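Local coordinates for protein gingipain R2 Pro-Domain (Porphyromonas gingivalis, PDB 4IEF) that is the pro-domain of an arginine-specific cysteine protease and probably assists its folding and holds the enzyme latent until activation, at residues N57-L66 with L97-I105; Q29-F37 with A47-G55. All coordinates share one frame; numbering follows the deposited sequence.

Interaction 1: residues N57-L66 with L97-I105; sequences NISEKGTPIL and LIAPSKGVI
S101 drives its side chain into the curl of N57-L66, where its OG donates to the backbone O of S59 at 2.7 Å. The donor stands above the carbonyl plane, not on a lone pair. With OG anti to its own backbone N (chi1 -176°), the hydroxyl reaches S59 and still accepts from G103 N, an ST turn. On the other segment N57 OD1 takes S59 N in an Asx turn, and S59 OG receives L66 N almost straight.

The tight part follows the backbones, with P64 bridged to P100. The type II turn from E60 to T63 presents G62 N and T63 O to S101; its E60 O takes both N and OG1 of T63. S101 N donates to T63 O at 2.7 Å, and G62 N to S101 O with 168° at the hydrogen, while I65 N meets A99 O at 3.0 Å. I65 lies alongside, CG1 3.5 Å from S101 CA and CD1 touching A99 CB, and I98 CG2 packs against both P64 CB and I65 O.

The K61-G103 end is looser. K61 lays its aliphatic chain past K102 O, CG 3.5 Å away, with its tip leading off, and a water accepts from K102 N and, weakly, from N57 ND2. K102 turns away, its NZ bound to P111 O and I114 O; a neighbouring subunit packs on K102 and V104.

Two irregular loops are thus joined beside the sheet: L66 rests on L154 and Y156 of strand 144-157, and I98 and A99 lean on hairpin strands 36-42 and 45-51.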
loop_
_atom_site.group_PDB
_atom_site.type_symbol
_atom_site.label_atom_id
_atom_site.label_comp_id
_atom_site.label_asym_id
_atom_site.label_seq_id
_atom_site.Cartn_x
_atom_site.Cartn_y
_atom_site.Cartn_z
ATOM N N ASN A 57 -15.356 0.220 -13.636
ATOM C CA ASN A 57 -16.195 -0.849 -14.163
ATOM C C ASN A 57 -16.030 -2.110 -13.304
ATOM O O ASN A 57 -14.967 -2.732 -13.310
ATOM C CB ASN A 57 -15.872 -1.111 -15.650
ATOM C CG ASN A 57 -16.384 -2.421 -16.231
ATOM O OD1 ASN A 57 -17.452 -2.937 -15.884
ATOM N ND2 ASN A 57 -15.635 -2.967 -17.168
ATOM N N ILE A 58 -17.091 -2.456 -12.555
ATOM C CA ILE A 58 -17.184 -3.655 -11.718
ATOM C C ILE A 58 -18.392 -4.497 -12.191
ATOM O O ILE A 58 -18.842 -5.400 -11.481
ATOM C CB ILE A 58 -17.232 -3.346 -10.191
ATOM C CG1 ILE A 58 -18.285 -2.293 -9.844
ATOM C CG2 ILE A 58 -15.866 -2.954 -9.648
ATOM C CD1 ILE A 58 -19.623 -2.867 -9.319
ATOM N N SER A 59 -18.912 -4.180 -13.398
ATOM C CA SER A 59 -20.053 -4.855 -14.019
ATOM C C SER A 59 -19.726 -6.315 -14.325
ATOM O O SER A 59 -18.637 -6.621 -14.817
ATOM C CB SER A 59 -20.467 -4.147 -15.302
ATOM O OG SER A 59 -20.660 -2.759 -15.090
ATOM N N GLU A 60 -20.674 -7.206 -14.001
ATOM C CA GLU A 60 -20.610 -8.651 -14.217
ATOM C C GLU A 60 -20.415 -8.948 -15.706
ATOM O O GLU A 60 -20.984 -8.246 -16.546
ATOM C CB GLU A 60 -21.919 -9.282 -13.700
ATOM C CG GLU A 60 -21.998 -10.800 -13.740
ATOM C CD GLU A 60 -23.375 -11.396 -13.498
ATOM O OE1 GLU A 60 -24.272 -10.672 -13.006
ATOM O OE2 GLU A 60 -23.553 -12.601 -13.788
ATOM N N LYS A 61 -19.610 -9.982 -16.022
ATOM C CA LYS A 61 -19.306 -10.411 -17.385
ATOM C C LYS A 61 -20.592 -10.651 -18.194
ATOM O O LYS A 61 -21.492 -11.362 -17.737
ATOM C CB LYS A 61 -18.437 -11.680 -17.357
ATOM C CG LYS A 61 -17.776 -12.012 -18.688
ATOM C CD LYS A 61 -17.105 -13.375 -18.639
ATOM C CE LYS A 61 -16.610 -13.816 -19.989
ATOM N NZ LYS A 61 -17.739 -14.188 -20.873
ATOM N N GLY A 62 -20.676 -10.012 -19.357
ATOM C CA GLY A 62 -21.816 -10.132 -20.261
ATOM C C GLY A 62 -22.932 -9.131 -20.040
ATOM O O GLY A 62 -23.883 -9.094 -20.832
ATOM N N THR A 63 -22.853 -8.343 -18.944
ATOM C CA THR A 63 -23.832 -7.301 -18.604
ATOM C C THR A 63 -23.269 -5.940 -19.072
ATOM O O THR A 63 -22.046 -5.826 -19.226
ATOM C CB THR A 63 -24.188 -7.306 -17.098
ATOM O OG1 THR A 63 -23.115 -6.763 -16.325
ATOM C CG2 THR A 63 -24.631 -8.681 -16.578
ATOM N N PRO A 64 -24.099 -4.889 -19.278
ATOM C CA PRO A 64 -23.548 -3.622 -19.797
ATOM C C PRO A 64 -22.463 -2.988 -18.922
ATOM O O PRO A 64 -22.573 -3.031 -17.701
ATOM C CB PRO A 64 -24.778 -2.712 -19.894
ATOM C CG PRO A 64 -25.939 -3.644 -19.999
ATOM C CD PRO A 64 -25.574 -4.828 -19.165
ATOM N N ILE A 65 -21.403 -2.423 -19.558
ATOM C CA ILE A 65 -20.326 -1.707 -18.853
ATOM C C ILE A 65 -20.937 -0.403 -18.372
ATOM O O ILE A 65 -21.221 0.487 -19.171
ATOM C CB ILE A 65 -19.041 -1.480 -19.701
ATOM C CG1 ILE A 65 -18.386 -2.825 -20.083
ATOM C CG2 ILE A 65 -18.032 -0.547 -18.963
ATOM C CD1 ILE A 65 -17.345 -2.756 -21.182
ATOM N N LEU A 66 -21.240 -0.342 -17.080
ATOM C CA LEU A 66 -21.858 0.830 -16.487
ATOM C C LEU A 66 -21.035 1.233 -15.264
ATOM O O LEU A 66 -21.329 0.801 -14.141
ATOM C CB LEU A 66 -23.339 0.557 -16.167
ATOM C CG LEU A 66 -24.214 0.182 -17.394
ATOM C CD1 LEU A 66 -25.459 -0.579 -16.987
ATOM C CD2 LEU A 66 -24.519 1.401 -18.272
ATOM N N LEU A 97 -25.748 1.588 -28.152
ATOM C CA LEU A 97 -25.333 0.215 -27.909
ATOM C C LEU A 97 -24.169 0.267 -26.928
ATOM O O LEU A 97 -23.089 0.738 -27.289
ATOM C CB LEU A 97 -24.973 -0.528 -29.215
ATOM C CG LEU A 97 -24.399 -1.951 -29.074
ATOM C CD1 LEU A 97 -25.428 -2.924 -28.510
ATOM C CD2 LEU A 97 -23.874 -2.459 -30.400
ATOM N N ILE A 98 -24.421 -0.119 -25.664
ATOM C CA ILE A 98 -23.402 -0.150 -24.610
ATOM C C ILE A 98 -22.712 -1.503 -24.680
ATOM O O ILE A 98 -23.388 -2.534 -24.772
ATOM C CB ILE A 98 -23.989 0.155 -23.200
ATOM C CG1 ILE A 98 -24.527 1.610 -23.101
ATOM C CG2 ILE A 98 -23.005 -0.172 -22.046
ATOM C CD1 ILE A 98 -23.494 2.786 -23.198
ATOM N N ALA A 99 -21.362 -1.491 -24.658
ATOM C CA ALA A 99 -20.522 -2.685 -24.721
ATOM C C ALA A 99 -20.723 -3.597 -23.500
ATOM O O ALA A 99 -20.904 -3.092 -22.388
ATOM C CB ALA A 99 -19.064 -2.282 -24.833
ATOM N N PRO A 100 -20.688 -4.940 -23.683
ATOM C CA PRO A 100 -20.848 -5.835 -22.531
ATOM C C PRO A 100 -19.538 -5.978 -21.758
ATOM O O PRO A 100 -18.452 -5.889 -22.337
ATOM C CB PRO A 100 -21.284 -7.150 -23.176
ATOM C CG PRO A 100 -20.652 -7.129 -24.518
ATOM C CD PRO A 100 -20.467 -5.700 -24.930
ATOM N N SER A 101 -19.636 -6.186 -20.444
ATOM C CA SER A 101 -18.449 -6.320 -19.609
ATOM C C SER A 101 -17.701 -7.621 -19.875
ATOM O O SER A 101 -18.315 -8.659 -20.118
ATOM C CB SER A 101 -18.813 -6.222 -18.136
ATOM O OG SER A 101 -17.653 -6.258 -17.323
ATOM N N LYS A 102 -16.367 -7.540 -19.844
ATOM C CA LYS A 102 -15.467 -8.682 -19.992
ATOM C C LYS A 102 -15.266 -9.352 -18.624
ATOM O O LYS A 102 -14.683 -10.436 -18.540
ATOM C CB LYS A 102 -14.112 -8.231 -20.568
ATOM C CG LYS A 102 -14.153 -7.828 -22.029
ATOM C CD LYS A 102 -12.752 -7.527 -22.534
ATOM C CE LYS A 102 -12.788 -6.965 -23.930
ATOM N NZ LYS A 102 -11.423 -6.763 -24.484
ATOM N N GLY A 103 -15.761 -8.692 -17.579
ATOM C CA GLY A 103 -15.656 -9.149 -16.200
ATOM C C GLY A 103 -14.258 -8.950 -15.662
ATOM O O GLY A 103 -13.492 -8.134 -16.191
ATOM N N VAL A 104 -13.918 -9.693 -14.601
ATOM C CA VAL A 104 -12.590 -9.642 -14.001
ATOM C C VAL A 104 -11.645 -10.407 -14.930
ATOM O O VAL A 104 -11.862 -11.592 -15.199
ATOM C CB VAL A 104 -12.556 -10.172 -12.538
ATOM C CG1 VAL A 104 -11.130 -10.191 -11.989
ATOM C CG2 VAL A 104 -13.465 -9.344 -11.630
ATOM N N ILE A 105 -10.645 -9.699 -15.469
ATOM C CA ILE A 105 -9.636 -10.272 -16.357
ATOM C C ILE A 105 -8.378 -10.555 -15.526
ATOM O O ILE A 105 -7.952 -9.702 -14.754
ATOM C CB ILE A 105 -9.344 -9.338 -17.577
ATOM C CG1 ILE A 105 -10.603 -9.140 -18.447
ATOM C CG2 ILE A 105 -8.170 -9.866 -18.427
ATOM C CD1 ILE A 105 -10.538 -7.945 -19.425
HETATM O O HOH W 1 -14.933 -5.000 -19.609
#

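Interaction 2: residues Q29-F37 with A47-G55; sequences QFRMDNLQF and AQVPTFTEG
F52 is met by three side chains of Q29-F37. Its CB sits 3.6 Å from M32 SD and 3.3 Å from D33 O. With CG between backbone N and carbonyl carbon (chi1 62°), the ring turns toward M32 and F30: CG remains beside the sulfur, and CD2 is reached by M32 CE, which lies over one face. This is a Met-aromatic contact, with SD oblique to the ring. G55 CA, at the type II turn F52 to G55, covers the opposite face, offset toward the rim. L35 CD1 comes obliquely to CD2, and farther out CE1 meets F30 CE2 at 4.0 Å, the F30 edge turned to the F52 face in an offset edge-to-face pair with planes at 71°.

Beyond F52 the chains form the open end of the antiparallel beta hairpin 36-42/45-51. Q36 and T51 are its hydrogen-bonded pair, Q36 N to T51 O at 2.7 Å and T51 N to Q36 O at 2.8 Å; F37 and P50 are non-hydrogen-bonded, F37 CE2 lying 3.7 Å from P50 CB. A water links Q48 OE1 to F37 O.

T53 grips D33 twice: its N donates to D33 O, and OG1 to the anti lone pair of OD1 at 2.7 Å. D33 OD2 is held by Q15.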
loop_
_atom_site.group_PDB
_atom_site.type_symbol
_atom_site.label_atom_id
_atom_site.label_comp_id
_atom_site.label_asym_id
_atom_site.label_seq_id
_atom_site.Cartn_x
_atom_site.Cartn_y
_atom_site.Cartn_z
ATOM N N GLN A 29 -22.881 14.359 -2.483
ATOM C CA GLN A 29 -23.299 14.772 -3.808
ATOM C C GLN A 29 -22.343 14.230 -4.864
ATOM O O GLN A 29 -21.124 14.379 -4.757
ATOM C CB GLN A 29 -23.385 16.310 -3.898
ATOM C CG GLN A 29 -23.469 16.859 -5.330
ATOM C CD GLN A 29 -23.578 18.357 -5.378
ATOM O OE1 GLN A 29 -24.588 18.941 -4.988
ATOM N NE2 GLN A 29 -22.538 19.013 -5.875
ATOM N N PHE A 30 -22.914 13.606 -5.887
ATOM C CA PHE A 30 -22.198 13.144 -7.066
ATOM C C PHE A 30 -22.620 14.019 -8.226
ATOM O O PHE A 30 -23.812 14.321 -8.374
ATOM C CB PHE A 30 -22.478 11.658 -7.380
ATOM C CG PHE A 30 -22.104 11.263 -8.795
ATOM C CD1 PHE A 30 -23.011 11.414 -9.843
ATOM C CD2 PHE A 30 -20.827 10.791 -9.089
ATOM C CE1 PHE A 30 -22.639 11.125 -11.161
ATOM C CE2 PHE A 30 -20.468 10.464 -10.407
ATOM C CZ PHE A 30 -21.374 10.634 -11.430
ATOM N N ARG A 31 -21.660 14.382 -9.072
ATOM C CA ARG A 31 -21.923 15.103 -10.306
ATOM C C ARG A 31 -21.086 14.468 -11.406
ATOM O O ARG A 31 -19.918 14.134 -11.176
ATOM C CB ARG A 31 -21.669 16.605 -10.164
ATOM C CG ARG A 31 -22.866 17.362 -9.601
ATOM C CD ARG A 31 -22.543 18.818 -9.346
ATOM N NE ARG A 31 -23.736 19.569 -8.960
ATOM C CZ ARG A 31 -23.729 20.828 -8.533
ATOM N NH1 ARG A 31 -22.585 21.491 -8.413
ATOM N NH2 ARG A 31 -24.864 21.431 -8.212
ATOM N N MET A 32 -21.711 14.223 -12.574
ATOM C CA MET A 32 -21.051 13.606 -13.725
ATOM C C MET A 32 -19.918 14.509 -14.232
ATOM O O MET A 32 -20.123 15.704 -14.446
ATOM C CB MET A 32 -22.060 13.304 -14.850
ATOM C CG MET A 32 -21.451 12.546 -16.037
ATOM S SD MET A 32 -20.702 10.952 -15.593
ATOM C CE MET A 32 -22.164 9.915 -15.576
ATOM N N ASP A 33 -18.728 13.925 -14.406
ATOM C CA ASP A 33 -17.568 14.670 -14.857
ATOM C C ASP A 33 -16.846 13.913 -15.963
ATOM O O ASP A 33 -16.555 12.723 -15.815
ATOM C CB ASP A 33 -16.626 14.962 -13.674
ATOM C CG ASP A 33 -15.497 15.913 -14.021
ATOM O OD1 ASP A 33 -14.373 15.432 -14.262
ATOM O OD2 ASP A 33 -15.742 17.134 -14.058
ATOM N N ASN A 34 -16.571 14.620 -17.074
ATOM C CA ASN A 34 -15.855 14.152 -18.270
ATOM C C ASN A 34 -16.382 12.785 -18.797
ATOM O O ASN A 34 -15.597 11.872 -19.063
ATOM C CB ASN A 34 -14.333 14.095 -17.989
ATOM C CG ASN A 34 -13.454 13.958 -19.215
ATOM O OD1 ASN A 34 -13.773 14.425 -20.307
ATOM N ND2 ASN A 34 -12.317 13.323 -19.048
ATOM N N LEU A 35 -17.709 12.657 -18.956
ATOM C CA LEU A 35 -18.294 11.425 -19.498
ATOM C C LEU A 35 -17.900 11.263 -20.973
ATOM O O LEU A 35 -18.167 12.143 -21.786
ATOM C CB LEU A 35 -19.824 11.377 -19.339
ATOM C CG LEU A 35 -20.531 10.175 -20.000
ATOM C CD1 LEU A 35 -20.320 8.890 -19.202
ATOM C CD2 LEU A 35 -22.005 10.457 -20.191
ATOM N N GLN A 36 -17.227 10.150 -21.294
ATOM C CA GLN A 36 -16.773 9.833 -22.656
ATOM C C GLN A 36 -17.218 8.432 -23.061
ATOM O O GLN A 36 -17.484 7.594 -22.196
ATOM C CB GLN A 36 -15.232 9.950 -22.789
ATOM C CG GLN A 36 -14.641 11.261 -22.260
ATOM C CD GLN A 36 -13.711 11.983 -23.200
ATOM O OE1 GLN A 36 -12.550 12.232 -22.868
ATOM N NE2 GLN A 36 -14.230 12.435 -24.340
ATOM N N PHE A 37 -17.271 8.176 -24.375
ATOM C CA PHE A 37 -17.651 6.881 -24.932
ATOM C C PHE A 37 -16.592 6.445 -25.933
ATOM O O PHE A 37 -16.231 7.212 -26.826
ATOM C CB PHE A 37 -19.049 6.944 -25.579
ATOM C CG PHE A 37 -20.168 7.223 -24.608
ATOM C CD1 PHE A 37 -20.625 8.524 -24.399
ATOM C CD2 PHE A 37 -20.770 6.190 -23.899
ATOM C CE1 PHE A 37 -21.660 8.783 -23.492
ATOM C CE2 PHE A 37 -21.798 6.449 -22.992
ATOM C CZ PHE A 37 -22.234 7.745 -22.790
ATOM N N ALA A 47 -20.041 -0.904 -30.386
ATOM C CA ALA A 47 -20.613 -0.654 -29.074
ATOM C C ALA A 47 -19.777 0.395 -28.344
ATOM O O ALA A 47 -18.626 0.628 -28.716
ATOM C CB ALA A 47 -20.682 -1.944 -28.280
ATOM N N GLN A 48 -20.356 1.040 -27.324
ATOM C CA GLN A 48 -19.682 2.109 -26.588
ATOM C C GLN A 48 -19.262 1.693 -25.188
ATOM O O GLN A 48 -20.062 1.128 -24.438
ATOM C CB GLN A 48 -20.584 3.360 -26.502
ATOM C CG GLN A 48 -20.996 3.961 -27.854
ATOM C CD GLN A 48 -19.834 4.373 -28.731
ATOM O OE1 GLN A 48 -18.856 4.971 -28.276
ATOM N NE2 GLN A 48 -19.916 4.061 -30.018
ATOM N N VAL A 49 -17.998 1.984 -24.841
ATOM C CA VAL A 49 -17.450 1.750 -23.507
ATOM C C VAL A 49 -17.502 3.114 -22.787
ATOM O O VAL A 49 -16.744 4.019 -23.145
ATOM C CB VAL A 49 -16.030 1.108 -23.483
ATOM C CG1 VAL A 49 -15.470 1.048 -22.060
ATOM C CG2 VAL A 49 -16.034 -0.276 -24.106
ATOM N N PRO A 50 -18.418 3.300 -21.818
ATOM C CA PRO A 50 -18.483 4.594 -21.123
ATOM C C PRO A 50 -17.365 4.754 -20.092
ATOM O O PRO A 50 -16.975 3.783 -19.450
ATOM C CB PRO A 50 -19.862 4.572 -20.444
ATOM C CG PRO A 50 -20.510 3.267 -20.845
ATOM C CD PRO A 50 -19.419 2.357 -21.284
ATOM N N THR A 51 -16.836 5.985 -19.963
ATOM C CA THR A 51 -15.799 6.356 -18.996
ATOM C C THR A 51 -16.092 7.731 -18.428
ATOM O O THR A 51 -16.567 8.600 -19.155
ATOM C CB THR A 51 -14.375 6.335 -19.608
ATOM O OG1 THR A 51 -14.351 7.080 -20.823
ATOM C CG2 THR A 51 -13.834 4.931 -19.824
ATOM N N PHE A 52 -15.810 7.934 -17.129
ATOM C CA PHE A 52 -15.954 9.227 -16.462
ATOM C C PHE A 52 -14.931 9.308 -15.333
ATOM O O PHE A 52 -14.443 8.271 -14.878
ATOM C CB PHE A 52 -17.398 9.499 -15.972
ATOM C CG PHE A 52 -17.993 8.572 -14.929
ATOM C CD1 PHE A 52 -17.763 8.782 -13.571
ATOM C CD2 PHE A 52 -18.862 7.550 -15.300
ATOM C CE1 PHE A 52 -18.344 7.951 -12.605
ATOM C CE2 PHE A 52 -19.440 6.715 -14.330
ATOM C CZ PHE A 52 -19.166 6.915 -12.991
ATOM N N THR A 53 -14.588 10.535 -14.900
ATOM C CA THR A 53 -13.615 10.778 -13.826
ATOM C C THR A 53 -14.007 9.991 -12.559
ATOM O O THR A 53 -15.144 10.096 -12.083
ATOM C CB THR A 53 -13.472 12.280 -13.538
ATOM O OG1 THR A 53 -13.445 12.997 -14.774
ATOM C CG2 THR A 53 -12.226 12.599 -12.727
ATOM N N GLU A 54 -13.060 9.157 -12.072
ATOM C CA GLU A 54 -13.159 8.285 -10.892
ATOM C C GLU A 54 -14.184 7.136 -11.107
ATOM O O GLU A 54 -14.538 6.429 -10.156
ATOM C CB GLU A 54 -13.486 9.109 -9.629
ATOM C CG GLU A 54 -12.853 8.595 -8.352
ATOM C CD GLU A 54 -13.282 9.321 -7.092
ATOM O OE1 GLU A 54 -13.550 10.542 -7.160
ATOM O OE2 GLU A 54 -13.335 8.665 -6.028
ATOM N N GLY A 55 -14.603 6.935 -12.362
ATOM C CA GLY A 55 -15.512 5.864 -12.745
ATOM C C GLY A 55 -14.782 4.541 -12.833
ATOM O O GLY A 55 -13.690 4.477 -13.403
HETATM O O HOH W 2 -11.665 12.297 -16.384
HETATM O O HOH W 3 -17.194 6.798 -29.601
#

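Overall arrangement
Interaction 2 closes before interaction 1 opens along the chain, and their centres lie 15 Å apart. The two meet directly: Q48 of strand 45-51 probably exchanges backbone hydrogen bonds with L97 and A99, P50 CG packs on I65 O, and A47 CB on A99 CA. The start of 97-105, L97 to A99, thus pairs beside strand 45-51, while 57-66 leads on from the hairpin toward strand 69-74. Both contacts also touch strand 144-157 of the larger antiparallel sheet, through L66 and P64 in interaction 1 and F30, M32, P50 and F52 in interaction 2. Segment 29-37 itself runs from strand 25-31 of that seven-stranded sheet into the hairpin, which meets both the sheet and the loops of interaction 1.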